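Local coordinates for cytochrome P450 (CYP102L1) (Mycobacterium phage Adler, PDB 6N6Q), which is a phage-encoded cytochrome P450, a haem protein that probably acts as a monooxygenase, at residues 34-42 / 372-380. Numbering follows the deposited sequence.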
ATOM      1  N   THR A  34     -12.858   2.382  14.522  1.00 64.44           N
ATOM      2  CA  THR A  34     -11.728   1.895  13.746  1.00 61.32           C
ATOM      3  C   THR A  34     -11.819   0.375  13.717  1.00 62.67           C
ATOM      4  O   THR A  34     -11.582  -0.268  14.753  1.00 59.54           O
ATOM      5  CB  THR A  34     -10.411   2.346  14.363  1.00 59.11           C
ATOM      6  OG1 THR A  34     -10.271   1.771  15.668  1.00 69.64           O
ATOM      7  CG2 THR A  34     -10.375   3.863  14.479  1.00 45.13           C
ATOM      8  N   PRO A  35     -12.175  -0.239  12.584  1.00 62.67           N
ATOM      9  CA  PRO A  35     -12.500  -1.679  12.609  1.00 59.79           C
ATOM     10  C   PRO A  35     -11.333  -2.576  12.991  1.00 60.70           C
ATOM     11  O   PRO A  35     -11.462  -3.394  13.912  1.00 57.86           O
ATOM     12  CB  PRO A  35     -12.982  -1.945  11.175  1.00 56.93           C
ATOM     13  CG  PRO A  35     -13.402  -0.608  10.652  1.00 59.76           C
ATOM     14  CD  PRO A  35     -12.464   0.374  11.278  1.00 63.30           C
ATOM     15  N   VAL A  36     -10.193  -2.450  12.306  1.00 54.86           N
ATOM     16  CA  VAL A  36      -9.086  -3.372  12.540  1.00 50.74           C
ATOM     17  C   VAL A  36      -8.497  -3.169  13.931  1.00 54.54           C
ATOM     18  O   VAL A  36      -8.147  -4.137  14.617  1.00 56.62           O
ATOM     19  CB  VAL A  36      -8.019  -3.216  11.443  1.00 54.16           C
ATOM     20  CG1 VAL A  36      -6.895  -4.218  11.655  1.00 52.66           C
ATOM     21  CG2 VAL A  36      -8.645  -3.396  10.070  1.00 45.07           C
ATOM     22  N   GLN A  37      -8.379  -1.915  14.372  1.00 53.95           N
ATOM     23  CA  GLN A  37      -7.903  -1.660  15.726  1.00 54.67           C
ATOM     24  C   GLN A  37      -8.878  -2.187  16.774  1.00 56.22           C
ATOM     25  O   GLN A  37      -8.455  -2.566  17.874  1.00 49.52           O
ATOM     26  CB  GLN A  37      -7.655  -0.164  15.927  1.00 48.46           C
ATOM     27  CG  GLN A  37      -6.559   0.398  15.034  1.00 55.86           C
ATOM     28  CD  GLN A  37      -6.529   1.912  15.020  1.00 63.60           C
ATOM     29  OE1 GLN A  37      -6.478   2.555  16.069  1.00 69.16           O
ATOM     30  NE2 GLN A  37      -6.563   2.491  13.826  1.00 58.71           N
ATOM     31  N   GLY A  38     -10.176  -2.215  16.452  1.00 57.28           N
ATOM     32  CA  GLY A  38     -11.156  -2.778  17.366  1.00 52.90           C
ATOM     33  C   GLY A  38     -11.109  -4.293  17.401  1.00 57.51           C
ATOM     34  O   GLY A  38     -11.266  -4.906  18.461  1.00 45.30           O
ATOM     35  N   LEU A  39     -10.869  -4.916  16.244  1.00 54.73           N
ATOM     36  CA  LEU A  39     -10.743  -6.368  16.196  1.00 53.27           C
ATOM     37  C   LEU A  39      -9.511  -6.847  16.949  1.00 54.82           C
ATOM     38  O   LEU A  39      -9.542  -7.918  17.566  1.00 56.07           O
ATOM     39  CB  LEU A  39     -10.697  -6.847  14.746  1.00 48.68           C
ATOM     40  CG  LEU A  39     -11.955  -6.610  13.910  1.00 60.33           C
ATOM     41  CD1 LEU A  39     -11.732  -7.013  12.456  1.00 47.59           C
ATOM     42  CD2 LEU A  39     -13.133  -7.364  14.501  1.00 53.26           C
ATOM     43  N   THR A  40      -8.426  -6.070  16.916  1.00 55.96           N
ATOM     44  CA  THR A  40      -7.216  -6.448  17.639  1.00 53.90           C
ATOM     45  C   THR A  40      -7.458  -6.456  19.143  1.00 57.25           C
ATOM     46  O   THR A  40      -7.058  -7.395  19.841  1.00 57.35           O
ATOM     47  CB  THR A  40      -6.073  -5.497  17.278  1.00 57.56           C
ATOM     48  OG1 THR A  40      -5.744  -5.647  15.891  1.00 61.93           O
ATOM     49  CG2 THR A  40      -4.837  -5.789  18.119  1.00 49.94           C
ATOM     50  N   ARG A  41      -8.113  -5.413  19.663  1.00 56.96           N
ATOM     51  CA  ARG A  41      -8.472  -5.401  21.078  1.00 62.16           C
ATOM     52  C   ARG A  41      -9.446  -6.524  21.402  1.00 59.46           C
ATOM     53  O   ARG A  41      -9.351  -7.158  22.460  1.00 65.43           O
ATOM     54  CB  ARG A  41      -9.067  -4.045  21.460  1.00 57.74           C
ATOM     55  CG  ARG A  41      -8.142  -2.867  21.208  1.00 65.04           C
ATOM     56  CD  ARG A  41      -8.658  -1.601  21.874  1.00 72.82           C
ATOM     57  NE  ARG A  41      -7.770  -0.463  21.647  1.00 85.16           N
ATOM     58  CZ  ARG A  41      -6.668  -0.221  22.350  1.00 90.27           C
ATOM     59  NH1 ARG A  41      -6.310  -1.040  23.331  1.00 84.79           N
ATOM     60  NH2 ARG A  41      -5.920   0.839  22.073  1.00 80.81           N
ATOM     61  N   GLU A  42     -10.390  -6.789  20.496  1.00 58.06           N
ATOM     62  CA  GLU A  42     -11.322  -7.895  20.683  1.00 58.93           C
ATOM     63  C   GLU A  42     -10.612  -9.242  20.653  1.00 60.09           C
ATOM     64  O   GLU A  42     -11.014 -10.170  21.365  1.00 61.86           O
ATOM     65  CB  GLU A  42     -12.411  -7.833  19.608  1.00 61.52           C
ATOM     66  CG  GLU A  42     -13.228  -9.107  19.426  1.00 63.63           C
ATOM     67  CD  GLU A  42     -14.092  -9.434  20.625  1.00 65.76           C
ATOM     68  OE1 GLU A  42     -14.563 -10.587  20.724  1.00 66.57           O
ATOM     69  OE2 GLU A  42     -14.301  -8.540  21.469  1.00 69.53           O
ATOM     70  N   PHE A 372     -10.688 -13.601   7.745  1.00 48.36           N
ATOM     71  CA  PHE A 372      -9.864 -12.402   7.683  1.00 44.34           C
ATOM     72  C   PHE A 372      -8.623 -12.618   8.535  1.00 46.08           C
ATOM     73  O   PHE A 372      -8.732 -12.934   9.725  1.00 44.26           O
ATOM     74  CB  PHE A 372     -10.641 -11.174   8.164  1.00 47.35           C
ATOM     75  CG  PHE A 372      -9.828  -9.909   8.204  1.00 51.94           C
ATOM     76  CD1 PHE A 372      -9.499  -9.240   7.035  1.00 51.33           C
ATOM     77  CD2 PHE A 372      -9.410  -9.376   9.412  1.00 52.04           C
ATOM     78  CE1 PHE A 372      -8.756  -8.071   7.070  1.00 45.41           C
ATOM     79  CE2 PHE A 372      -8.668  -8.207   9.454  1.00 51.39           C
ATOM     80  CZ  PHE A 372      -8.342  -7.554   8.281  1.00 43.75           C
ATOM     81  N   VAL A 373      -7.453 -12.458   7.926  1.00 51.35           N
ATOM     82  CA  VAL A 373      -6.186 -12.502   8.645  1.00 42.20           C
ATOM     83  C   VAL A 373      -5.891 -11.090   9.135  1.00 44.77           C
ATOM     84  O   VAL A 373      -5.666 -10.180   8.332  1.00 44.26           O
ATOM     85  CB  VAL A 373      -5.054 -13.036   7.761  1.00 50.78           C
ATOM     86  CG1 VAL A 373      -3.717 -12.901   8.473  1.00 43.60           C
ATOM     87  CG2 VAL A 373      -5.317 -14.487   7.382  1.00 51.78           C
ATOM     88  N   ASN A 374      -5.905 -10.899  10.452  1.00 47.47           N
ATOM     89  CA  ASN A 374      -5.654  -9.592  11.058  1.00 49.78           C
ATOM     90  C   ASN A 374      -4.148  -9.432  11.230  1.00 51.30           C
ATOM     91  O   ASN A 374      -3.571  -9.896  12.218  1.00 46.96           O
ATOM     92  CB  ASN A 374      -6.390  -9.467  12.388  1.00 45.18           C
ATOM     93  CG  ASN A 374      -6.373  -8.053  12.941  1.00 45.86           C
ATOM     94  OD1 ASN A 374      -5.486  -7.260  12.632  1.00 55.49           O
ATOM     95  ND2 ASN A 374      -7.360  -7.733  13.769  1.00 47.72           N
ATOM     96  N   LEU A 375      -3.507  -8.767  10.263  1.00 49.71           N
ATOM     97  CA  LEU A 375      -2.062  -8.571  10.332  1.00 50.86           C
ATOM     98  C   LEU A 375      -1.681  -7.627  11.464  1.00 48.66           C
ATOM     99  O   LEU A 375      -0.664  -7.839  12.136  1.00 50.00           O
ATOM    100  CB  LEU A 375      -1.533  -8.035   9.002  1.00 45.52           C
ATOM    101  CG  LEU A 375      -1.489  -9.004   7.822  1.00 51.89           C
ATOM    102  CD1 LEU A 375      -1.190  -8.246   6.543  1.00 49.48           C
ATOM    103  CD2 LEU A 375      -0.445 -10.082   8.066  1.00 55.13           C
ATOM    104  N   HIS A 376      -2.478  -6.579  11.687  1.00 44.08           N
ATOM    105  CA  HIS A 376      -2.165  -5.625  12.746  1.00 44.01           C
ATOM    106  C   HIS A 376      -2.123  -6.305  14.107  1.00 49.85           C
ATOM    107  O   HIS A 376      -1.267  -5.989  14.941  1.00 54.07           O
ATOM    108  CB  HIS A 376      -3.181  -4.485  12.752  1.00 45.78           C
ATOM    109  CG  HIS A 376      -3.087  -3.607  13.960  1.00 55.47           C
ATOM    110  ND1 HIS A 376      -4.093  -3.519  14.898  1.00 54.45           N
ATOM    111  CD2 HIS A 376      -2.099  -2.787  14.391  1.00 46.89           C
ATOM    112  CE1 HIS A 376      -3.732  -2.677  15.851  1.00 47.10           C
ATOM    113  NE2 HIS A 376      -2.527  -2.218  15.566  1.00 48.43           N
ATOM    114  N   ALA A 377      -3.037  -7.244  14.349  1.00 50.09           N
ATOM    115  CA  ALA A 377      -3.001  -7.988  15.602  1.00 47.18           C
ATOM    116  C   ALA A 377      -1.865  -9.002  15.603  1.00 52.07           C
ATOM    117  O   ALA A 377      -1.210  -9.208  16.632  1.00 52.93           O
ATOM    118  CB  ALA A 377      -4.343  -8.678  15.840  1.00 45.32           C
ATOM    119  N   ALA A 378      -1.609  -9.636  14.457  1.00 47.70           N
ATOM    120  CA  ALA A 378      -0.558 -10.645  14.386  1.00 49.90           C
ATOM    121  C   ALA A 378       0.828 -10.016  14.469  1.00 50.73           C
ATOM    122  O   ALA A 378       1.746 -10.596  15.062  1.00 48.58           O
ATOM    123  CB  ALA A 378      -0.702 -11.460  13.101  1.00 40.92           C
ATOM    124  N   HIS A 379       1.003  -8.831  13.881  1.00 50.85           N
ATOM    125  CA  HIS A 379       2.308  -8.181  13.917  1.00 53.59           C
ATOM    126  C   HIS A 379       2.629  -7.633  15.300  1.00 55.67           C
ATOM    127  O   HIS A 379       3.804  -7.546  15.673  1.00 55.88           O
ATOM    128  CB  HIS A 379       2.367  -7.063  12.879  1.00 52.05           C
ATOM    129  CG  HIS A 379       2.432  -7.551  11.466  1.00 48.74           C
ATOM    130  ND1 HIS A 379       2.523  -6.698  10.389  1.00 43.20           N
ATOM    131  CD2 HIS A 379       2.421  -8.805  10.955  1.00 46.42           C
ATOM    132  CE1 HIS A 379       2.566  -7.404   9.273  1.00 49.66           C
ATOM    133  NE2 HIS A 379       2.505  -8.685   9.589  1.00 51.02           N
ATOM    134  N   THR A 380       1.610  -7.254  16.069  1.00 58.85           N
ATOM    135  CA  THR A 380       1.787  -6.787  17.436  1.00 56.39           C
ATOM    136  C   THR A 380       1.469  -7.869  18.459  1.00 57.96           C
ATOM    137  O   THR A 380       1.343  -7.566  19.651  1.00 55.26           O
ATOM    138  CB  THR A 380       0.919  -5.552  17.689  1.00 50.96           C
ATOM    139  OG1 THR A 380      -0.464  -5.911  17.601  1.00 49.29           O
ATOM    140  CG2 THR A 380       1.220  -4.475  16.658  1.00 45.96           C
TER
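T40 meets A377 where helix 35-42 passes the strand end 372-374 and the short helix 375-379; the two helix axes approach to 8.9 Å and diverge by 46°, and the CA atoms of T40 and A377 lie 4.9 Å apart. The T40 hydroxyl is the polar centre of this buried contact. T40 OG1 and H376 ND1 are hydrogen-bonded at 2.9 Å, and either could be the donor. The T40 side chain meets that of H376 roughly crosswise. H376 has CG anti to its backbone N (chi1 169°), which carries the imidazole across to the first helix. N374 ND2 adds a weak, bent bond to T40 OG1, at 3.4 Å. V36 O also lies near the edge of the imidazole, close to the ring plane. The T40 methyl CG2 packs on A377 CB at 3.7 Å.

N374 works in two directions. Its ND2 faces T40 and L39, while OD1 caps the N-terminus of helix 375-379 by accepting from A377 N at 3.0 Å. That donor sits well above the carbonyl plane, 63° out of it. V36 and N374 run alongside each other, pointing opposite ways. V36 CG1 touches N374 OD1 at 3.5 Å and also packs on H376 CB. L39 CD1 approaches F372 CE2 obliquely, a looser apolar contact at 4.5 Å.

The contact joins the N-terminal helix to the beta-rich region of the P450 fold. Strand 370-374 lies between strands 58-62 and 347-352 of the mixed sheet. L39 and N374 both reach V61, and the H376 ring meets W342. E454 binds the backbone N atoms of V36 and Q37, near the start of the first helix. On the other side of helix 375-379, A378 packs against helix 65-71.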